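Local coordinates for DNA-(apurinic or apyrimidinic site) endonuclease 2 (Xenopus laevis, PDB 6WCD), which acts in DNA repair as a 3'-5' exonuclease and a weak apurinic/apyrimidinic endonuclease of the AP/ExoA family, at residues 80-85 / 165-170; 243-248 / 280-285. All coordinates share one frame; numbering follows the deposited sequence.

How the interactions relate
Both contacts belong to the catalytic domain, which has the DNase I-like fold of the AP/ExoA family, but their centres lie 22 Å apart and their nearest atoms about 11 Å, with no touch. Interaction 1 is buried, its centre about 12 Å from the centre of the chain, and ties strand 80-83 and the loop that follows it to helix 152-173 by charge and hydrogen bonds. Its Leu85 side chain lies about 10 Å from that of Tyr142, an active-site residue by similarity. Interaction 2, its centre about 18 Å from the centre of the chain, packs two short helices through an aromatic ring and lies away from the annotated sites. Along the chain, interaction 1 closes before interaction 2 opens.

Interaction 1. Residues 80-85 / 165-170; sequences AAEEGL and QTRAEA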
ATOM      1  N   ALA A  80      -1.749  15.043  -6.754  1.00 15.08           N
ATOM      2  CA  ALA A  80      -0.785  14.412  -7.619  1.00 17.13           C
ATOM      3  C   ALA A  80      -0.878  12.909  -7.420  1.00 14.37           C
ATOM      4  O   ALA A  80      -1.294  12.422  -6.376  1.00 14.26           O
ATOM      5  CB  ALA A  80       0.637  14.889  -7.332  1.00 17.77           C
ATOM      6  N   ALA A  81      -0.449  12.165  -8.430  1.00 14.55           N
ATOM      7  CA  ALA A  81      -0.474  10.710  -8.356  1.00 14.05           C
ATOM      8  C   ALA A  81       0.511  10.144  -9.367  1.00 16.08           C
ATOM      9  O   ALA A  81       0.680  10.696 -10.456  1.00 19.21           O
ATOM     10  CB  ALA A  81      -1.874  10.132  -8.633  1.00 17.45           C
ATOM     11  N   GLU A  82       1.159   9.057  -9.004  1.00 13.88           N
ATOM     12  CA  GLU A  82       2.214   8.482  -9.826  1.00 12.14           C
ATOM     13  C   GLU A  82       2.326   6.995  -9.613  1.00 12.63           C
ATOM     14  O   GLU A  82       2.235   6.539  -8.473  1.00 14.72           O
ATOM     15  CB  GLU A  82       3.537   9.184  -9.481  1.00 18.64           C
ATOM     16  CG  GLU A  82       4.685   8.867 -10.392  1.00 19.29           C
ATOM     17  CD  GLU A  82       5.969   9.678 -10.081  1.00 23.29           C
ATOM     18  OE1 GLU A  82       5.911  10.663  -9.334  1.00 22.73           O
ATOM     19  OE2 GLU A  82       7.026   9.312 -10.614  1.00 25.47           O
ATOM     20  N   GLU A  83       2.599   6.226 -10.681  1.00 13.88           N
ATOM     21  CA  GLU A  83       2.838   4.804 -10.602  1.00 14.17           C
ATOM     22  C   GLU A  83       4.314   4.543 -10.290  1.00 14.98           C
ATOM     23  O   GLU A  83       5.207   5.220 -10.828  1.00 18.19           O
ATOM     24  CB  GLU A  83       2.551   4.161 -11.969  1.00 20.53           C
ATOM     25  CG  GLU A  83       1.283   3.541 -12.251  1.00 46.90           C
ATOM     26  CD  GLU A  83       1.451   2.722 -13.545  1.00 44.53           C
ATOM     27  OE1 GLU A  83       1.701   1.500 -13.449  1.00 28.48           O
ATOM     28  OE2 GLU A  83       1.420   3.329 -14.639  1.00 40.38           O
ATOM     29  N   GLY A  84       4.579   3.511  -9.507  1.00 14.37           N
ATOM     30  CA  GLY A  84       5.915   3.015  -9.342  1.00 14.81           C
ATOM     31  C   GLY A  84       6.666   3.801  -8.292  1.00 15.89           C
ATOM     32  O   GLY A  84       6.200   4.808  -7.780  1.00 18.32           O
ATOM     33  N   LEU A  85       7.862   3.327  -7.994  1.00 14.47           N
ATOM     34  CA  LEU A  85       8.762   3.960  -7.027  1.00 14.89           C
ATOM     35  C   LEU A  85       9.918   4.711  -7.635  1.00 15.23           C
ATOM     36  O   LEU A  85      10.558   5.504  -6.907  1.00 17.46           O
ATOM     37  CB  LEU A  85       9.347   2.904  -6.078  1.00 14.41           C
ATOM     38  CG  LEU A  85       8.330   2.172  -5.225  1.00 14.83           C
ATOM     39  CD1 LEU A  85       8.967   1.002  -4.521  1.00 17.65           C
ATOM     40  CD2 LEU A  85       7.662   3.077  -4.242  1.00 17.02           C
ATOM     41  N   GLN A 165      12.508   2.278   0.414  1.00 14.18           N
ATOM     42  CA  GLN A 165      13.098   3.147   1.432  1.00 15.00           C
ATOM     43  C   GLN A 165      13.642   4.418   0.823  1.00 14.75           C
ATOM     44  O   GLN A 165      13.427   5.535   1.358  1.00 16.34           O
ATOM     45  CB  GLN A 165      14.170   2.388   2.212  1.00 17.22           C
ATOM     46  CG  GLN A 165      14.851   3.224   3.230  1.00 16.46           C
ATOM     47  CD  GLN A 165      15.675   2.425   4.177  1.00 21.18           C
ATOM     48  OE1 GLN A 165      15.979   1.263   3.936  1.00 23.55           O
ATOM     49  NE2 GLN A 165      16.102   3.075   5.268  1.00 24.41           N
ATOM     50  N   THR A 166      14.381   4.285  -0.266  1.00 15.66           N
ATOM     51  CA  THR A 166      14.971   5.453  -0.914  1.00 15.21           C
ATOM     52  C   THR A 166      13.891   6.458  -1.276  1.00 15.58           C
ATOM     53  O   THR A 166      14.023   7.662  -1.031  1.00 17.37           O
ATOM     54  CB  THR A 166      15.741   5.012  -2.154  1.00 17.93           C
ATOM     55  OG1 THR A 166      16.850   4.186  -1.772  1.00 20.93           O
ATOM     56  CG2 THR A 166      16.336   6.226  -2.881  1.00 19.51           C
ATOM     57  N   ARG A 167      12.822   5.993  -1.902  1.00 15.12           N
ATOM     58  CA  ARG A 167      11.799   6.920  -2.364  1.00 14.70           C
ATOM     59  C   ARG A 167      11.052   7.550  -1.190  1.00 14.04           C
ATOM     60  O   ARG A 167      10.786   8.751  -1.186  1.00 15.60           O
ATOM     61  CB  ARG A 167      10.825   6.202  -3.296  1.00 15.09           C
ATOM     62  CG  ARG A 167       9.742   7.131  -3.852  1.00 14.05           C
ATOM     63  CD  ARG A 167      10.355   8.180  -4.770  1.00 14.83           C
ATOM     64  NE  ARG A 167       9.386   9.110  -5.348  1.00 15.72           N
ATOM     65  CZ  ARG A 167       8.589   8.812  -6.362  1.00 17.90           C
ATOM     66  NH1 ARG A 167       8.586   7.612  -6.880  1.00 17.02           N
ATOM     67  NH2 ARG A 167       7.751   9.735  -6.862  1.00 17.86           N
ATOM     68  N   ALA A 168      10.644   6.733  -0.218  1.00 14.90           N
ATOM     69  CA  ALA A 168       9.835   7.234   0.891  1.00 14.44           C
ATOM     70  C   ALA A 168      10.602   8.255   1.701  1.00 16.53           C
ATOM     71  O   ALA A 168      10.040   9.294   2.094  1.00 16.82           O
ATOM     72  CB  ALA A 168       9.398   6.074   1.758  1.00 15.61           C
ATOM     73  N   GLU A 169      11.889   8.005   1.949  1.00 15.88           N
ATOM     74  CA  GLU A 169      12.702   8.966   2.700  1.00 16.98           C
ATOM     75  C   GLU A 169      12.951  10.231   1.893  1.00 19.59           C
ATOM     76  O   GLU A 169      13.012  11.337   2.474  1.00 19.52           O
ATOM     77  CB  GLU A 169      13.997   8.297   3.162  1.00 18.25           C
ATOM     78  CG  GLU A 169      13.683   7.228   4.197  1.00 20.17           C
ATOM     79  CD  GLU A 169      14.907   6.566   4.791  1.00 26.90           C
ATOM     80  OE1 GLU A 169      16.066   6.911   4.423  1.00 28.88           O
ATOM     81  OE2 GLU A 169      14.698   5.687   5.637  1.00 25.59           O
ATOM     82  N   ALA A 170      13.039  10.131   0.569  1.00 16.87           N
ATOM     83  CA  ALA A 170      13.264  11.341  -0.215  1.00 17.45           C
ATOM     84  C   ALA A 170      12.019  12.215  -0.224  1.00 17.63           C
ATOM     85  O   ALA A 170      12.121  13.447  -0.097  1.00 20.82           O
ATOM     86  CB  ALA A 170      13.649  10.998  -1.650  1.00 20.86           C
TER
HETATM   87  O   HOH W   1       7.339   6.867  -9.427  1.00 24.16           O
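Arg167 reaches from helix 152-173 to strand 80-83 and the loop that follows it, using both terminal nitrogens. NH1 gives a weak hydrogen bond to the backbone O of Leu85 (2.9 Å, N-H...O 147°), and NH2 forms a salt bridge with OE1 of Glu82 at 3.2 Å, its hydrogen bond weak and bent. Both acceptors meet the edge of the guanidinium, whereas the Glu82 carboxylate is turned 57° from its plane. A water at the same edge accepts from Arg167 NH1 (2.9 Å) and can donate to Glu83 O (3.0 Å). The Arg167 chain leaves its helix with CG anti to the backbone N (chi1 -178°) and bends at chi2, which lays CD beside Leu85 O. Further out, Gly97 O takes a bond from NH2, while Tyr99 OH and the Val96 and Gly97 amides hold the Glu82 carboxylate. Leu85 packs on Phe160, Leu163 and Leu164 of helix 152-173. A methionine at Arg167 would probably leave the Glu82 carboxylate without its cationic mate and the carbonyl of Leu85 without this donor. The arrangement is consistent with mutual compensation of two buried charges, and joins the first residues of the inferred Claspin-like motif to the helix.

Interaction 2. Residues 243-248 / 280-285; sequences FRYFHP and ELVESE
Tyr245 lays one face of its ring against Val282 CG1, the methyl standing 3.8 Å from the ring centroid and 19° off the normal, a CH-pi contact. The methyl is displaced toward the CB end of the ring, with CG the closest ring atom at 3.7 Å. The two side chains slide past each other in opposite directions, so the tyrosine runs on beyond Val282 to Glu283 in the next position of the other helix. The first torsions place these groups: Tyr245 has CG anti to its own amide nitrogen (chi1 -174°), and Val282 holds CG1 anti in the same way (chi1 174°), which brings that methyl to the ring.

At its far end the tyrosine meets the aliphatic part of Glu283 rather than the carboxylate. Tyr245 OH lies 3.5 Å from Glu283 CG, and the two side chains cross at about a right angle. Glu283 OE2 is hydrogen-bonded to Tyr240 OH. A water in the plane of the tyrosine ring donates to Glu283 O (2.9 Å); its link to the tyrosine hydroxyl is doubtful, the distance being too short for an ordinary hydrogen bond. Within 243-248, Tyr245 CD1 sits over the centre of the Phe246 ring, 3.6 Å above its plane.

The contact joins helix 242-246 to helix 279-285, with 165 Å² buried in all. Phe246 packs on Phe286 and also touches Asp288 of strand 286-291, the strand that follows helix 279-285. Leu281 also touches Phe286 and reaches His177 and Ile179 on strand 177-181. Both helices therefore pack against strand 286-291, which forms an outer edge of the six-stranded sheet, while helix 279-285 also touches strand 177-181 of the second sheet.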
ATOM      1  N   PHE A 243       0.126   0.282  13.904  1.00 13.84           N
ATOM      2  CA  PHE A 243      -0.592  -0.677  14.718  1.00 15.90           C
ATOM      3  C   PHE A 243       0.095  -0.867  16.061  1.00 18.11           C
ATOM      4  O   PHE A 243      -0.560  -0.904  17.102  1.00 16.74           O
ATOM      5  CB  PHE A 243      -0.720  -2.026  14.020  1.00 13.71           C
ATOM      6  CG  PHE A 243      -1.429  -3.087  14.840  1.00 13.74           C
ATOM      7  CD1 PHE A 243      -2.776  -2.997  15.135  1.00 16.04           C
ATOM      8  CD2 PHE A 243      -0.749  -4.180  15.317  1.00 15.50           C
ATOM      9  CE1 PHE A 243      -3.396  -3.920  15.954  1.00 16.89           C
ATOM     10  CE2 PHE A 243      -1.343  -5.110  16.091  1.00 18.70           C
ATOM     11  CZ  PHE A 243      -2.670  -5.004  16.418  1.00 16.62           C
ATOM     12  N   ARG A 244       1.434  -0.996  16.067  1.00 16.39           N
ATOM     13  CA  ARG A 244       2.124  -1.252  17.318  1.00 16.27           C
ATOM     14  C   ARG A 244       2.324  -0.005  18.156  1.00 20.26           C
ATOM     15  O   ARG A 244       2.553  -0.105  19.364  1.00 20.88           O
ATOM     16  CB  ARG A 244       3.482  -1.914  17.023  1.00 18.68           C
ATOM     17  CG  ARG A 244       3.332  -3.319  16.563  1.00 17.19           C
ATOM     18  CD  ARG A 244       2.688  -4.240  17.593  1.00 22.48           C
ATOM     19  NE  ARG A 244       2.560  -5.591  17.042  1.00 22.24           N
ATOM     20  CZ  ARG A 244       1.777  -6.537  17.552  1.00 19.30           C
ATOM     21  NH1 ARG A 244       0.967  -6.288  18.561  1.00 20.32           N
ATOM     22  NH2 ARG A 244       1.750  -7.723  16.972  1.00 20.46           N
ATOM     23  N   TYR A 245       2.216   1.181  17.566  1.00 19.65           N
ATOM     24  CA  TYR A 245       2.209   2.390  18.358  1.00 19.54           C
ATOM     25  C   TYR A 245       1.021   2.368  19.313  1.00 19.72           C
ATOM     26  O   TYR A 245       1.122   2.798  20.455  1.00 21.94           O
ATOM     27  CB  TYR A 245       2.142   3.602  17.415  1.00 19.75           C
ATOM     28  CG  TYR A 245       2.266   4.947  18.102  1.00 19.32           C
ATOM     29  CD1 TYR A 245       1.140   5.684  18.435  1.00 20.87           C
ATOM     30  CD2 TYR A 245       3.508   5.497  18.371  1.00 25.91           C
ATOM     31  CE1 TYR A 245       1.244   6.924  19.053  1.00 22.37           C
ATOM     32  CE2 TYR A 245       3.608   6.725  18.973  1.00 25.54           C
ATOM     33  CZ  TYR A 245       2.492   7.422  19.326  1.00 24.78           C
ATOM     34  OH  TYR A 245       2.606   8.650  19.939  1.00 30.20           O
ATOM     35  N   PHE A 246      -0.125   1.846  18.836  1.00 18.60           N
ATOM     36  CA  PHE A 246      -1.330   1.858  19.664  1.00 18.32           C
ATOM     37  C   PHE A 246      -1.590   0.538  20.373  1.00 18.29           C
ATOM     38  O   PHE A 246      -2.283   0.535  21.386  1.00 21.12           O
ATOM     39  CB  PHE A 246      -2.528   2.250  18.785  1.00 18.18           C
ATOM     40  CG  PHE A 246      -2.478   3.676  18.300  1.00 17.07           C
ATOM     41  CD1 PHE A 246      -2.783   4.709  19.160  1.00 20.58           C
ATOM     42  CD2 PHE A 246      -2.092   3.965  17.021  1.00 15.92           C
ATOM     43  CE1 PHE A 246      -2.736   6.019  18.725  1.00 18.37           C
ATOM     44  CE2 PHE A 246      -2.038   5.257  16.609  1.00 17.64           C
ATOM     45  CZ  PHE A 246      -2.352   6.268  17.452  1.00 16.80           C
ATOM     46  N   HIS A 247      -1.052  -0.574  19.858  1.00 18.11           N
ATOM     47  CA  HIS A 247      -1.323  -1.912  20.394  1.00 18.84           C
ATOM     48  C   HIS A 247      -0.022  -2.696  20.524  1.00 20.09           C
ATOM     49  O   HIS A 247       0.185  -3.715  19.848  1.00 18.58           O
ATOM     50  CB  HIS A 247      -2.313  -2.620  19.477  1.00 17.62           C
ATOM     51  CG  HIS A 247      -3.548  -1.820  19.299  1.00 17.38           C
ATOM     52  ND1 HIS A 247      -4.453  -1.649  20.325  1.00 21.87           N
ATOM     53  CD2 HIS A 247      -3.972  -1.056  18.268  1.00 17.93           C
ATOM     54  CE1 HIS A 247      -5.411  -0.823  19.918  1.00 23.79           C
ATOM     55  NE2 HIS A 247      -5.149  -0.454  18.675  1.00 20.12           N
ATOM     56  N   PRO A 248       0.892  -2.221  21.344  1.00 21.75           N
ATOM     57  CA  PRO A 248       2.264  -2.779  21.311  1.00 23.22           C
ATOM     58  C   PRO A 248       2.360  -4.216  21.774  1.00 23.47           C
ATOM     59  O   PRO A 248       3.351  -4.882  21.415  1.00 29.43           O
ATOM     60  CB  PRO A 248       3.051  -1.859  22.264  1.00 24.15           C
ATOM     61  CG  PRO A 248       2.025  -1.185  23.086  1.00 22.86           C
ATOM     62  CD  PRO A 248       0.817  -1.015  22.191  1.00 20.52           C
ATOM     63  N   GLU A 280       6.343  11.961  13.187  1.00 19.53           N
ATOM     64  CA  GLU A 280       5.523  13.102  13.576  1.00 22.81           C
ATOM     65  C   GLU A 280       4.045  12.899  13.224  1.00 20.69           C
ATOM     66  O   GLU A 280       3.148  13.318  13.977  1.00 20.14           O
ATOM     67  CB  GLU A 280       6.058  14.381  12.927  1.00 30.84           C
ATOM     68  CG  GLU A 280       5.454  15.644  13.510  1.00 40.38           C
ATOM     69  CD  GLU A 280       5.901  16.908  12.789  1.00 67.89           C
ATOM     70  OE1 GLU A 280       5.070  17.831  12.628  1.00 78.16           O
ATOM     71  OE2 GLU A 280       7.081  16.976  12.386  1.00 75.09           O
ATOM     72  N   LEU A 281       3.762  12.318  12.074  1.00 16.72           N
ATOM     73  CA  LEU A 281       2.389  12.045  11.662  1.00 14.77           C
ATOM     74  C   LEU A 281       1.696  11.105  12.612  1.00 18.15           C
ATOM     75  O   LEU A 281       0.563  11.360  13.033  1.00 18.39           O
ATOM     76  CB  LEU A 281       2.403  11.438  10.254  1.00 16.23           C
ATOM     77  CG  LEU A 281       1.029  11.138   9.649  1.00 15.56           C
ATOM     78  CD1 LEU A 281       0.246  12.440   9.350  1.00 16.95           C
ATOM     79  CD2 LEU A 281       1.199  10.232   8.396  1.00 14.91           C
ATOM     80  N   VAL A 282       2.332  10.003  12.961  1.00 15.13           N
ATOM     81  CA  VAL A 282       1.700   9.035  13.848  1.00 16.52           C
ATOM     82  C   VAL A 282       1.470   9.651  15.235  1.00 17.90           C
ATOM     83  O   VAL A 282       0.399   9.503  15.816  1.00 22.16           O
ATOM     84  CB  VAL A 282       2.529   7.739  13.905  1.00 16.08           C
ATOM     85  CG1 VAL A 282       1.974   6.742  14.933  1.00 20.98           C
ATOM     86  CG2 VAL A 282       2.575   7.114  12.557  1.00 16.06           C
ATOM     87  N   GLU A 283       2.477  10.343  15.787  1.00 18.26           N
ATOM     88  CA  GLU A 283       2.379  10.917  17.130  1.00 19.90           C
ATOM     89  C   GLU A 283       1.340  12.023  17.193  1.00 25.10           C
ATOM     90  O   GLU A 283       0.668  12.174  18.220  1.00 27.18           O
ATOM     91  CB  GLU A 283       3.731  11.466  17.568  1.00 23.01           C
ATOM     92  CG  GLU A 283       4.778  10.406  17.813  1.00 28.74           C
ATOM     93  CD  GLU A 283       6.183  10.990  18.082  1.00 54.34           C
ATOM     94  OE1 GLU A 283       6.388  12.203  17.856  1.00 56.89           O
ATOM     95  OE2 GLU A 283       7.078  10.228  18.498  1.00 50.49           O
ATOM     96  N   SER A 284       1.243  12.848  16.157  1.00 20.16           N
ATOM     97  CA  SER A 284       0.385  14.036  16.256  1.00 21.39           C
ATOM     98  C   SER A 284      -0.959  13.898  15.552  1.00 21.06           C
ATOM     99  O   SER A 284      -1.888  14.638  15.927  1.00 24.64           O
ATOM    100  CB  SER A 284       1.087  15.259  15.686  1.00 32.76           C
ATOM    101  OG  SER A 284       2.264  15.509  16.418  1.00 50.11           O
ATOM    102  N   GLU A 285      -1.102  13.055  14.547  1.00 16.93           N
ATOM    103  CA  GLU A 285      -2.331  13.017  13.784  1.00 16.64           C
ATOM    104  C   GLU A 285      -3.090  11.706  13.862  1.00 21.27           C
ATOM    105  O   GLU A 285      -4.264  11.684  13.504  1.00 22.50           O
ATOM    106  CB  GLU A 285      -2.071  13.333  12.313  1.00 17.29           C
ATOM    107  CG  GLU A 285      -1.332  14.701  12.104  1.00 20.68           C
ATOM    108  CD  GLU A 285      -2.108  15.942  12.501  1.00 29.31           C
ATOM    109  OE1 GLU A 285      -3.354  15.890  12.479  1.00 23.77           O
ATOM    110  OE2 GLU A 285      -1.473  16.990  12.836  1.00 24.97           O
TER
HETATM  111  O   HOH W   2       0.873  10.275  20.361  1.00 46.21           O